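Local coordinates for glycosylation Associate Protein 2 (Streptococcus agalactiae serotype V, PDB 6OYC) that probably takes part, in complex with its partner proteins Gap1 and Gap3, in glycosylation and export of serine-rich adhesins through the accessory Sec system, at residues I36-V40 with S76-F80; E195-I200 with A246-V252; G381-N385 with E445-S449. All blocks are in the same frame, centred on the assembly; numbering follows the deposited sequence.

Contact 1 (I36-V40 with S76-F80); sequences ISDFV and SLSSF
At the start of helix 36-52, which packs against the five-stranded parallel sheet near the N-terminus, Phe39 turns the edge of its ring to the face of Phe80 in the loop that follows strand 62-65. The T-shaped pair has centroids 5.5 Å apart and planes at 76°. CE2 of Phe39 lies over the Phe80 ring, offset toward the rim and 4.1 Å from CD2 of Phe80, while the opposite face of that ring carries Ser79 OG over its centre. With CG anti to the backbone N (chi1 175°), the Phe39 ring also crosses Leu77 at about a right angle; its CD2 is 3.7 Å from Leu77 CD2. This is the helix-on-sheet layer of a parallel alpha/beta fold: Ile36 and Leu77 both reach Val11 of strand 6-11, and Phe39 reaches Leu9. The CG2 branch of Ile36 approaches Leu77 CD2 at 3.8 Å. One turn on, Val40 CG2 sits 3.4 Å from Ser76 OG, a hydroxyl hydrogen-bonded to the carbonyl of Glu73, and Val40 CG1 is 4.3 Å from Phe80 CZ. Phe80 extends the contact along the helix by touching Glu43, Asn44 and Leu47.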
ATOM      1  N   ILE B  36      34.272   2.768  11.050  1.00 37.44           N
ATOM      2  CA  ILE B  36      33.258   1.759  10.757  1.00 38.37           C
ATOM      3  C   ILE B  36      33.637   0.410  11.354  1.00 41.91           C
ATOM      4  O   ILE B  36      32.780  -0.312  11.892  1.00 37.36           O
ATOM      5  CB  ILE B  36      33.042   1.666   9.240  1.00 35.23           C
ATOM      6  CG1 ILE B  36      32.364   2.939   8.758  1.00 34.73           C
ATOM      7  CG2 ILE B  36      32.193   0.445   8.901  1.00 35.60           C
ATOM      8  CD1 ILE B  36      32.077   2.937   7.270  1.00 39.66           C
ATOM      9  N   SER B  37      34.930   0.055  11.279  1.00 38.94           N
ATOM     10  CA  SER B  37      35.375  -1.258  11.731  1.00 39.72           C
ATOM     11  C   SER B  37      35.165  -1.420  13.234  1.00 37.24           C
ATOM     12  O   SER B  37      34.676  -2.460  13.695  1.00 36.95           O
ATOM     13  CB  SER B  37      36.851  -1.474  11.364  1.00 40.19           C
ATOM     14  OG  SER B  37      37.356  -2.626  12.026  1.00 40.06           O
ATOM     15  N   ASP B  38      35.542  -0.405  14.015  1.00 35.92           N
ATOM     16  CA  ASP B  38      35.216  -0.422  15.440  1.00 41.30           C
ATOM     17  C   ASP B  38      33.725  -0.642  15.662  1.00 39.27           C
ATOM     18  O   ASP B  38      33.330  -1.448  16.514  1.00 39.10           O
ATOM     19  CB  ASP B  38      35.664   0.872  16.112  1.00 42.29           C
ATOM     20  CG  ASP B  38      37.168   1.012  16.143  1.00 50.94           C
ATOM     21  OD1 ASP B  38      37.847  -0.032  16.063  1.00 50.43           O
ATOM     22  OD2 ASP B  38      37.676   2.156  16.239  1.00 53.01           O
ATOM     23  N   PHE B  39      32.879   0.030  14.875  1.00 35.57           N
ATOM     24  CA  PHE B  39      31.444  -0.160  15.050  1.00 32.00           C
ATOM     25  C   PHE B  39      31.047  -1.616  14.817  1.00 32.26           C
ATOM     26  O   PHE B  39      30.272  -2.187  15.592  1.00 34.63           O
ATOM     27  CB  PHE B  39      30.651   0.772  14.128  1.00 31.71           C
ATOM     28  CG  PHE B  39      29.172   0.529  14.182  1.00 33.50           C
ATOM     29  CD1 PHE B  39      28.399   1.100  15.185  1.00 30.94           C
ATOM     30  CD2 PHE B  39      28.569  -0.327  13.278  1.00 31.32           C
ATOM     31  CE1 PHE B  39      27.036   0.857  15.254  1.00 34.18           C
ATOM     32  CE2 PHE B  39      27.195  -0.582  13.347  1.00 35.92           C
ATOM     33  CZ  PHE B  39      26.434   0.005  14.335  1.00 33.60           C
ATOM     34  N   VAL B  40      31.556  -2.236  13.745  1.00 31.97           N
ATOM     35  CA  VAL B  40      31.206  -3.637  13.465  1.00 33.84           C
ATOM     36  C   VAL B  40      31.497  -4.531  14.674  1.00 37.04           C
ATOM     37  O   VAL B  40      30.672  -5.374  15.061  1.00 35.78           O
ATOM     38  CB  VAL B  40      31.957  -4.143  12.221  1.00 33.28           C
ATOM     39  CG1 VAL B  40      31.623  -5.601  11.978  1.00 31.21           C
ATOM     40  CG2 VAL B  40      31.623  -3.290  11.004  1.00 35.13           C
ATOM     41  N   SER B  76      30.625  -3.324   5.070  1.00 29.78           N
ATOM     42  CA  SER B  76      30.412  -4.110   6.276  1.00 32.68           C
ATOM     43  C   SER B  76      29.220  -3.631   7.109  1.00 35.90           C
ATOM     44  O   SER B  76      28.840  -4.327   8.057  1.00 34.81           O
ATOM     45  CB  SER B  76      31.679  -4.117   7.132  1.00 30.05           C
ATOM     46  OG  SER B  76      31.960  -2.835   7.653  1.00 34.65           O
ATOM     47  N   LEU B  77      28.610  -2.481   6.790  1.00 31.73           N
ATOM     48  CA  LEU B  77      27.398  -2.091   7.502  1.00 34.86           C
ATOM     49  C   LEU B  77      26.155  -2.757   6.933  1.00 34.27           C
ATOM     50  O   LEU B  77      25.067  -2.578   7.483  1.00 32.73           O
ATOM     51  CB  LEU B  77      27.234  -0.570   7.492  1.00 30.34           C
ATOM     52  CG  LEU B  77      28.392   0.154   8.189  1.00 34.35           C
ATOM     53  CD1 LEU B  77      28.186   1.662   8.191  1.00 32.37           C
ATOM     54  CD2 LEU B  77      28.594  -0.369   9.614  1.00 30.97           C
ATOM     55  N   SER B  78      26.306  -3.548   5.874  1.00 33.04           N
ATOM     56  CA  SER B  78      25.158  -4.129   5.195  1.00 30.34           C
ATOM     57  C   SER B  78      24.375  -5.079   6.092  1.00 34.63           C
ATOM     58  O   SER B  78      23.147  -5.157   5.981  1.00 36.70           O
ATOM     59  CB  SER B  78      25.641  -4.854   3.941  1.00 32.61           C
ATOM     60  OG  SER B  78      24.611  -5.630   3.381  1.00 40.44           O
ATOM     61  N   SER B  79      25.053  -5.804   6.990  1.00 33.88           N
ATOM     62  CA  SER B  79      24.342  -6.757   7.835  1.00 36.63           C
ATOM     63  C   SER B  79      23.406  -6.072   8.826  1.00 37.42           C
ATOM     64  O   SER B  79      22.485  -6.718   9.336  1.00 36.89           O
ATOM     65  CB  SER B  79      25.338  -7.644   8.600  1.00 34.98           C
ATOM     66  OG  SER B  79      25.963  -6.920   9.661  1.00 35.23           O
ATOM     67  N   PHE B  80      23.616  -4.786   9.113  1.00 37.60           N
ATOM     68  CA  PHE B  80      22.913  -4.117  10.198  1.00 37.62           C
ATOM     69  C   PHE B  80      21.689  -3.313   9.758  1.00 35.87           C
ATOM     70  O   PHE B  80      20.982  -2.806  10.626  1.00 38.15           O
ATOM     71  CB  PHE B  80      23.874  -3.177  10.946  1.00 37.30           C
ATOM     72  CG  PHE B  80      25.096  -3.863  11.486  1.00 42.18           C
ATOM     73  CD1 PHE B  80      25.017  -4.655  12.633  1.00 37.26           C
ATOM     74  CD2 PHE B  80      26.330  -3.721  10.848  1.00 37.21           C
ATOM     75  CE1 PHE B  80      26.149  -5.300  13.129  1.00 41.83           C
ATOM     76  CE2 PHE B  80      27.463  -4.363  11.343  1.00 39.45           C
ATOM     77  CZ  PHE B  80      27.373  -5.155  12.487  1.00 39.86           C
TER

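Contact 2 (E195-I200 with A246-V252); sequences EGDIDI and AKGKGIV
Glu195 and Ile251 exchange two backbone hydrogen bonds: Glu195 N to Ile251 O is 2.9 Å, nearly straight at 170°, and Ile251 N to Glu195 O is 2.8 Å. A second pair joined by two hydrogen bonds is Asp199 and Lys247, with Asp199 N 3.1 Å from Lys247 O and Lys247 N 3.0 Å from Asp199 O. Between them, Lys249 N reaches Asp197 O at 3.1 Å from well above the carbonyl plane, at the corner where both chains turn. The backbone angles of Gly248 and Gly250 would press a CB against the preceding carbonyl oxygen, and the facing chain is close as well: Asp197 O and Glu195 O receive their CA-H contacts. On one face the aliphatic chain of Lys247, extended beyond CG, runs obliquely across Asp199; NZ stays 4.5 Å from OD2 of Asp199, beyond a salt bridge. Glu195 OE1 forms a salt bridge with Lys253 NZ. Inside the bend, Ile198 CG2 lies 4.0 Å from Val252 CG2, while Ile200 CG2 lies against Ala246 CB, with Phe164 and Ile194 packed around this apolar group. Two antiparallel chains thus turn a corner together and pass from one sheet to another, as in a beta sandwich.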
ATOM      1  N   GLU B 195     -17.569  19.194 -10.173  1.00 45.24           N
ATOM      2  CA  GLU B 195     -18.000  19.681 -11.479  1.00 43.13           C
ATOM      3  C   GLU B 195     -18.703  21.014 -11.284  1.00 43.56           C
ATOM      4  O   GLU B 195     -19.574  21.133 -10.414  1.00 43.54           O
ATOM      5  CB  GLU B 195     -18.931  18.701 -12.179  1.00 41.86           C
ATOM      6  CG  GLU B 195     -18.391  17.288 -12.254  1.00 52.59           C
ATOM      7  CD  GLU B 195     -19.483  16.281 -12.572  1.00 59.31           C
ATOM      8  OE1 GLU B 195     -19.662  15.301 -11.807  1.00 64.86           O
ATOM      9  OE2 GLU B 195     -20.178  16.481 -13.590  1.00 64.70           O
ATOM     10  N   GLY B 196     -18.323  22.007 -12.087  1.00 39.65           N
ATOM     11  CA  GLY B 196     -18.871  23.347 -12.001  1.00 40.34           C
ATOM     12  C   GLY B 196     -17.930  24.306 -11.307  1.00 40.70           C
ATOM     13  O   GLY B 196     -16.762  24.009 -11.038  1.00 43.25           O
ATOM     14  N   ASP B 197     -18.465  25.486 -10.998  1.00 43.97           N
ATOM     15  CA  ASP B 197     -17.712  26.514 -10.274  1.00 47.82           C
ATOM     16  C   ASP B 197     -17.953  26.368  -8.769  1.00 46.68           C
ATOM     17  O   ASP B 197     -18.633  27.170  -8.123  1.00 43.06           O
ATOM     18  CB  ASP B 197     -18.098  27.903 -10.766  1.00 51.46           C
ATOM     19  CG  ASP B 197     -18.209  27.971 -12.271  1.00 61.58           C
ATOM     20  OD1 ASP B 197     -17.185  27.755 -12.964  1.00 61.26           O
ATOM     21  OD2 ASP B 197     -19.332  28.226 -12.760  1.00 68.11           O
ATOM     22  N   ILE B 198     -17.384  25.303  -8.214  1.00 43.75           N
ATOM     23  CA  ILE B 198     -17.482  25.011  -6.792  1.00 45.50           C
ATOM     24  C   ILE B 198     -16.093  25.052  -6.193  1.00 43.24           C
ATOM     25  O   ILE B 198     -15.142  24.527  -6.775  1.00 40.48           O
ATOM     26  CB  ILE B 198     -18.102  23.636  -6.506  1.00 44.62           C
ATOM     27  CG1 ILE B 198     -19.428  23.490  -7.208  1.00 44.41           C
ATOM     28  CG2 ILE B 198     -18.283  23.444  -4.994  1.00 41.79           C
ATOM     29  CD1 ILE B 198     -20.288  22.467  -6.516  1.00 49.58           C
ATOM     30  N   ASP B 199     -15.983  25.642  -5.023  1.00 40.43           N
ATOM     31  CA  ASP B 199     -14.792  25.503  -4.213  1.00 38.49           C
ATOM     32  C   ASP B 199     -15.209  24.845  -2.909  1.00 37.88           C
ATOM     33  O   ASP B 199     -16.272  25.156  -2.362  1.00 36.62           O
ATOM     34  CB  ASP B 199     -14.127  26.868  -3.979  1.00 45.90           C
ATOM     35  CG  ASP B 199     -13.571  27.488  -5.272  1.00 52.34           C
ATOM     36  OD1 ASP B 199     -13.570  26.813  -6.325  1.00 50.86           O
ATOM     37  OD2 ASP B 199     -13.118  28.652  -5.236  1.00 60.89           O
ATOM     38  N   ILE B 200     -14.410  23.903  -2.436  1.00 35.43           N
ATOM     39  CA  ILE B 200     -14.661  23.286  -1.144  1.00 34.76           C
ATOM     40  C   ILE B 200     -13.448  23.501  -0.251  1.00 40.20           C
ATOM     41  O   ILE B 200     -12.301  23.537  -0.715  1.00 37.54           O
ATOM     42  CB  ILE B 200     -15.003  21.783  -1.251  1.00 34.18           C
ATOM     43  CG1 ILE B 200     -13.851  21.012  -1.873  1.00 39.51           C
ATOM     44  CG2 ILE B 200     -16.282  21.567  -2.054  1.00 35.51           C
ATOM     45  CD1 ILE B 200     -14.065  19.516  -1.856  1.00 40.44           C
ATOM     46  N   ALA B 246     -18.299  24.887   1.491  1.00 30.49           N
ATOM     47  CA  ALA B 246     -18.392  24.995   0.046  1.00 32.39           C
ATOM     48  C   ALA B 246     -18.951  26.359  -0.326  1.00 33.13           C
ATOM     49  O   ALA B 246     -19.563  27.057   0.490  1.00 35.17           O
ATOM     50  CB  ALA B 246     -19.276  23.899  -0.559  1.00 30.98           C
ATOM     51  N   LYS B 247     -18.727  26.723  -1.582  1.00 32.70           N
ATOM     52  CA  LYS B 247     -19.302  27.919  -2.171  1.00 38.28           C
ATOM     53  C   LYS B 247     -19.407  27.718  -3.679  1.00 40.68           C
ATOM     54  O   LYS B 247     -18.672  26.921  -4.276  1.00 35.95           O
ATOM     55  CB  LYS B 247     -18.474  29.165  -1.844  1.00 37.72           C
ATOM     56  CG  LYS B 247     -17.053  29.142  -2.366  1.00 37.31           C
ATOM     57  CD  LYS B 247     -16.430  30.509  -2.153  1.00 41.35           C
ATOM     58  CE  LYS B 247     -15.045  30.617  -2.734  1.00 49.01           C
ATOM     59  NZ  LYS B 247     -14.621  32.054  -2.695  1.00 62.88           N
ATOM     60  N   GLY B 248     -20.335  28.453  -4.287  1.00 37.23           N
ATOM     61  CA  GLY B 248     -20.558  28.353  -5.713  1.00 38.03           C
ATOM     62  C   GLY B 248     -21.695  27.410  -6.063  1.00 39.96           C
ATOM     63  O   GLY B 248     -22.585  27.126  -5.262  1.00 43.29           O
ATOM     64  N   LYS B 249     -21.652  26.915  -7.290  1.00 39.57           N
ATOM     65  CA  LYS B 249     -22.733  26.116  -7.835  1.00 43.94           C
ATOM     66  C   LYS B 249     -22.162  24.980  -8.668  1.00 43.60           C
ATOM     67  O   LYS B 249     -21.204  25.171  -9.422  1.00 44.41           O
ATOM     68  CB  LYS B 249     -23.673  26.995  -8.666  1.00 46.88           C
ATOM     69  CG  LYS B 249     -24.374  26.276  -9.828  1.00 65.48           C
ATOM     70  CD  LYS B 249     -25.772  25.771  -9.450  1.00 74.88           C
ATOM     71  CE  LYS B 249     -26.416  24.849 -10.527  1.00 74.78           C
ATOM     72  NZ  LYS B 249     -25.902  23.450 -10.614  1.00 62.83           N
ATOM     73  N   GLY B 250     -22.746  23.809  -8.526  1.00 42.52           N
ATOM     74  CA  GLY B 250     -22.357  22.658  -9.294  1.00 42.10           C
ATOM     75  C   GLY B 250     -22.552  21.387  -8.475  1.00 41.66           C
ATOM     76  O   GLY B 250     -23.527  21.260  -7.730  1.00 39.83           O
ATOM     77  N   ILE B 251     -21.606  20.462  -8.628  1.00 39.82           N
ATOM     78  CA  ILE B 251     -21.727  19.115  -8.088  1.00 40.28           C
ATOM     79  C   ILE B 251     -20.459  18.765  -7.331  1.00 41.55           C
ATOM     80  O   ILE B 251     -19.354  18.976  -7.836  1.00 39.00           O
ATOM     81  CB  ILE B 251     -21.973  18.071  -9.192  1.00 42.83           C
ATOM     82  CG1 ILE B 251     -23.262  18.381  -9.941  1.00 40.30           C
ATOM     83  CG2 ILE B 251     -22.031  16.672  -8.584  1.00 42.76           C
ATOM     84  CD1 ILE B 251     -23.564  17.385 -11.033  1.00 44.97           C
ATOM     85  N   VAL B 252     -20.622  18.249  -6.120  1.00 42.30           N
ATOM     86  CA  VAL B 252     -19.549  17.617  -5.360  1.00 41.80           C
ATOM     87  C   VAL B 252     -19.895  16.143  -5.253  1.00 39.94           C
ATOM     88  O   VAL B 252     -21.038  15.801  -4.925  1.00 37.07           O
ATOM     89  CB  VAL B 252     -19.412  18.237  -3.957  1.00 41.87           C
ATOM     90  CG1 VAL B 252     -18.111  17.804  -3.302  1.00 37.18           C
ATOM     91  CG2 VAL B 252     -19.540  19.752  -4.025  1.00 46.21           C
TER

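Contact 3 (G381-N385 with E445-S449); sequences GAKLN and EGDFS
Asn385 adopts a left-handed backbone conformation and lays its side-chain amide across the loop 445-449, where an Asx turn forms. In that turn Asp447 OD1 accepts from the backbone N of Ser449 at 2.8 Å, the N-H approaching nearly along the carboxylate C-O axis. The contact joins the connections leading into two neighbouring parallel strands of the alpha/beta-hydrolase-like domain: the loop 381-385 links helix 372-381 to strand 388-392, and the loop 445-449 lies between helix 429-444 and strand 452-458. From Asn385, ND2 donates to Ser449 OG at 2.7 Å, almost straight at 168° and close to the amide plane. Its CG is anti to the backbone N (chi1 -160°), which carries the amide over to the second loop. OD1 of the same amide is held by the backbone N of Asn450, so both ends of the group are engaged and its rotation is fixed. The carboxylate of Asp447 crosses the amide obliquely, with the planes 46° apart; its OD1 lies 2.9 Å from Asn385 ND2, but the angle is too poor for a hydrogen bond. The negative charge beside the amide N-H may nevertheless favour this orientation electrostatically. At the other end, Asp447 N donates to Ala382 O at 3.1 Å, in the carbonyl plane and on a lone pair. Gly381 O accepts from both Leu384 N and Asn385 N, which holds the loop in a compact coil. The far end of the Phe448 ring, CZ and CE1, meets CA and CB of Ala382, and Ile443 and Phe453 also touch this ring. Ala382 CB rests 3.6 Å from Phe448 CZ.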
ATOM      1  N   GLY B 381      -1.794 -10.031 -15.219  1.00 46.99           N
ATOM      2  CA  GLY B 381      -0.892 -11.002 -15.825  1.00 49.29           C
ATOM      3  C   GLY B 381      -1.029 -11.069 -17.333  1.00 49.79           C
ATOM      4  O   GLY B 381      -0.033 -11.166 -18.054  1.00 53.31           O
ATOM      5  N   ALA B 382      -2.266 -10.971 -17.828  1.00 50.18           N
ATOM      6  CA  ALA B 382      -2.527 -10.897 -19.263  1.00 51.28           C
ATOM      7  C   ALA B 382      -1.671  -9.853 -19.977  1.00 49.45           C
ATOM      8  O   ALA B 382      -1.347 -10.021 -21.156  1.00 53.02           O
ATOM      9  CB  ALA B 382      -4.016 -10.609 -19.489  1.00 48.89           C
ATOM     10  N   LYS B 383      -1.300  -8.774 -19.299  1.00 48.62           N
ATOM     11  CA  LYS B 383      -0.466  -7.754 -19.916  1.00 46.13           C
ATOM     12  C   LYS B 383       1.008  -7.951 -19.632  1.00 49.17           C
ATOM     13  O   LYS B 383       1.835  -7.195 -20.161  1.00 44.93           O
ATOM     14  CB  LYS B 383      -0.882  -6.362 -19.443  1.00 45.74           C
ATOM     15  CG  LYS B 383      -2.044  -5.779 -20.213  1.00 46.83           C
ATOM     16  CD  LYS B 383      -3.347  -6.355 -19.688  1.00 49.19           C
ATOM     17  CE  LYS B 383      -4.483  -5.346 -19.711  1.00 43.17           C
ATOM     18  NZ  LYS B 383      -5.613  -5.866 -18.874  1.00 43.47           N
ATOM     19  N   LEU B 384       1.361  -8.937 -18.812  1.00 47.57           N
ATOM     20  CA  LEU B 384       2.728  -9.076 -18.354  1.00 48.32           C
ATOM     21  C   LEU B 384       3.405 -10.363 -18.803  1.00 52.86           C
ATOM     22  O   LEU B 384       4.640 -10.445 -18.714  1.00 53.69           O
ATOM     23  CB  LEU B 384       2.781  -8.977 -16.822  1.00 47.67           C
ATOM     24  CG  LEU B 384       2.478  -7.582 -16.271  1.00 46.67           C
ATOM     25  CD1 LEU B 384       2.080  -7.647 -14.807  1.00 41.18           C
ATOM     26  CD2 LEU B 384       3.678  -6.704 -16.456  1.00 41.90           C
ATOM     27  N   ASN B 385       2.649 -11.354 -19.287  1.00 51.11           N
ATOM     28  CA  ASN B 385       3.163 -12.648 -19.730  1.00 53.78           C
ATOM     29  C   ASN B 385       4.166 -13.210 -18.709  1.00 50.64           C
ATOM     30  O   ASN B 385       5.328 -13.436 -19.049  1.00 54.95           O
ATOM     31  CB  ASN B 385       3.794 -12.545 -21.115  1.00 58.07           C
ATOM     32  CG  ASN B 385       3.897 -13.890 -21.819  1.00 60.55           C
ATOM     33  OD1 ASN B 385       3.833 -14.947 -21.195  1.00 60.72           O
ATOM     34  ND2 ASN B 385       4.060 -13.849 -23.133  1.00 62.97           N
ATOM     35  N   GLU B 445      -7.410 -10.919 -24.989  1.00 56.42           N
ATOM     36  CA  GLU B 445      -6.463 -10.041 -25.664  1.00 57.23           C
ATOM     37  C   GLU B 445      -5.054 -10.135 -25.099  1.00 59.24           C
ATOM     38  O   GLU B 445      -4.153  -9.452 -25.609  1.00 61.80           O
ATOM     39  CB  GLU B 445      -6.948  -8.600 -25.587  1.00 56.73           C
ATOM     40  CG  GLU B 445      -8.306  -8.383 -26.204  1.00 63.51           C
ATOM     41  CD  GLU B 445      -8.643  -6.915 -26.313  1.00 70.85           C
ATOM     42  OE1 GLU B 445      -8.926  -6.288 -25.272  1.00 66.62           O
ATOM     43  OE2 GLU B 445      -8.602  -6.383 -27.443  1.00 82.52           O
ATOM     44  N   GLY B 446      -4.831 -10.958 -24.085  1.00 54.38           N
ATOM     45  CA  GLY B 446      -3.560 -11.008 -23.393  1.00 59.68           C
ATOM     46  C   GLY B 446      -2.581 -11.996 -23.990  1.00 59.50           C
ATOM     47  O   GLY B 446      -2.715 -12.440 -25.133  1.00 60.51           O
ATOM     48  N   ASP B 447      -1.577 -12.345 -23.189  1.00 58.42           N
ATOM     49  CA  ASP B 447      -0.520 -13.244 -23.637  1.00 59.42           C
ATOM     50  C   ASP B 447       0.032 -13.982 -22.430  1.00 59.40           C
ATOM     51  O   ASP B 447       0.765 -13.392 -21.634  1.00 60.35           O
ATOM     52  CB  ASP B 447       0.591 -12.483 -24.352  1.00 60.22           C
ATOM     53  CG  ASP B 447       1.651 -13.415 -24.937  1.00 61.73           C
ATOM     54  OD1 ASP B 447       1.653 -14.629 -24.620  1.00 57.20           O
ATOM     55  OD2 ASP B 447       2.490 -12.926 -25.716  1.00 64.53           O
ATOM     56  N   PHE B 448      -0.273 -15.274 -22.335  1.00 59.91           N
ATOM     57  CA  PHE B 448       0.243 -16.150 -21.292  1.00 58.29           C
ATOM     58  C   PHE B 448       1.199 -17.199 -21.856  1.00 61.23           C
ATOM     59  O   PHE B 448       1.252 -18.338 -21.377  1.00 61.36           O
ATOM     60  CB  PHE B 448      -0.905 -16.813 -20.538  1.00 58.91           C
ATOM     61  CG  PHE B 448      -1.771 -15.837 -19.798  1.00 58.60           C
ATOM     62  CD1 PHE B 448      -2.772 -15.138 -20.461  1.00 61.36           C
ATOM     63  CD2 PHE B 448      -1.561 -15.589 -18.452  1.00 54.15           C
ATOM     64  CE1 PHE B 448      -3.572 -14.224 -19.784  1.00 58.59           C
ATOM     65  CE2 PHE B 448      -2.349 -14.677 -17.764  1.00 54.05           C
ATOM     66  CZ  PHE B 448      -3.361 -13.996 -18.427  1.00 55.47           C
ATOM     67  N   SER B 449       1.988 -16.813 -22.866  1.00 60.39           N
ATOM     68  CA  SER B 449       2.888 -17.771 -23.504  1.00 60.13           C
ATOM     69  C   SER B 449       3.932 -18.299 -22.525  1.00 64.30           C
ATOM     70  O   SER B 449       4.233 -19.499 -22.515  1.00 64.69           O
ATOM     71  CB  SER B 449       3.555 -17.135 -24.723  1.00 56.99           C
ATOM     72  OG  SER B 449       4.543 -16.191 -24.357  1.00 60.35           O
TER

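The three contacts follow one another along the chain and lie in different parts of it, with no touch between them. Contact 1 lies in the layer beside the N-terminal parallel sheet, contact 2 in the beta-rich middle region, and contact 3 in loops leading into strands of the mixed sheet of the hydrolase-like domain. Contacts 1 and 2 lie on opposite sides of the chain's centre, their own centres about 58 Å apart. Contact 3 is about 45 Å from contact 1 and about 43 Å from contact 2, centre to centre; nearest atoms are about 29 Å and about 26 Å apart, respectively. Helix 372-381, which runs into contact 3, follows Ser371, the possible nucleophile of a triad-like Ser371, His491 and Asp461 arrangement.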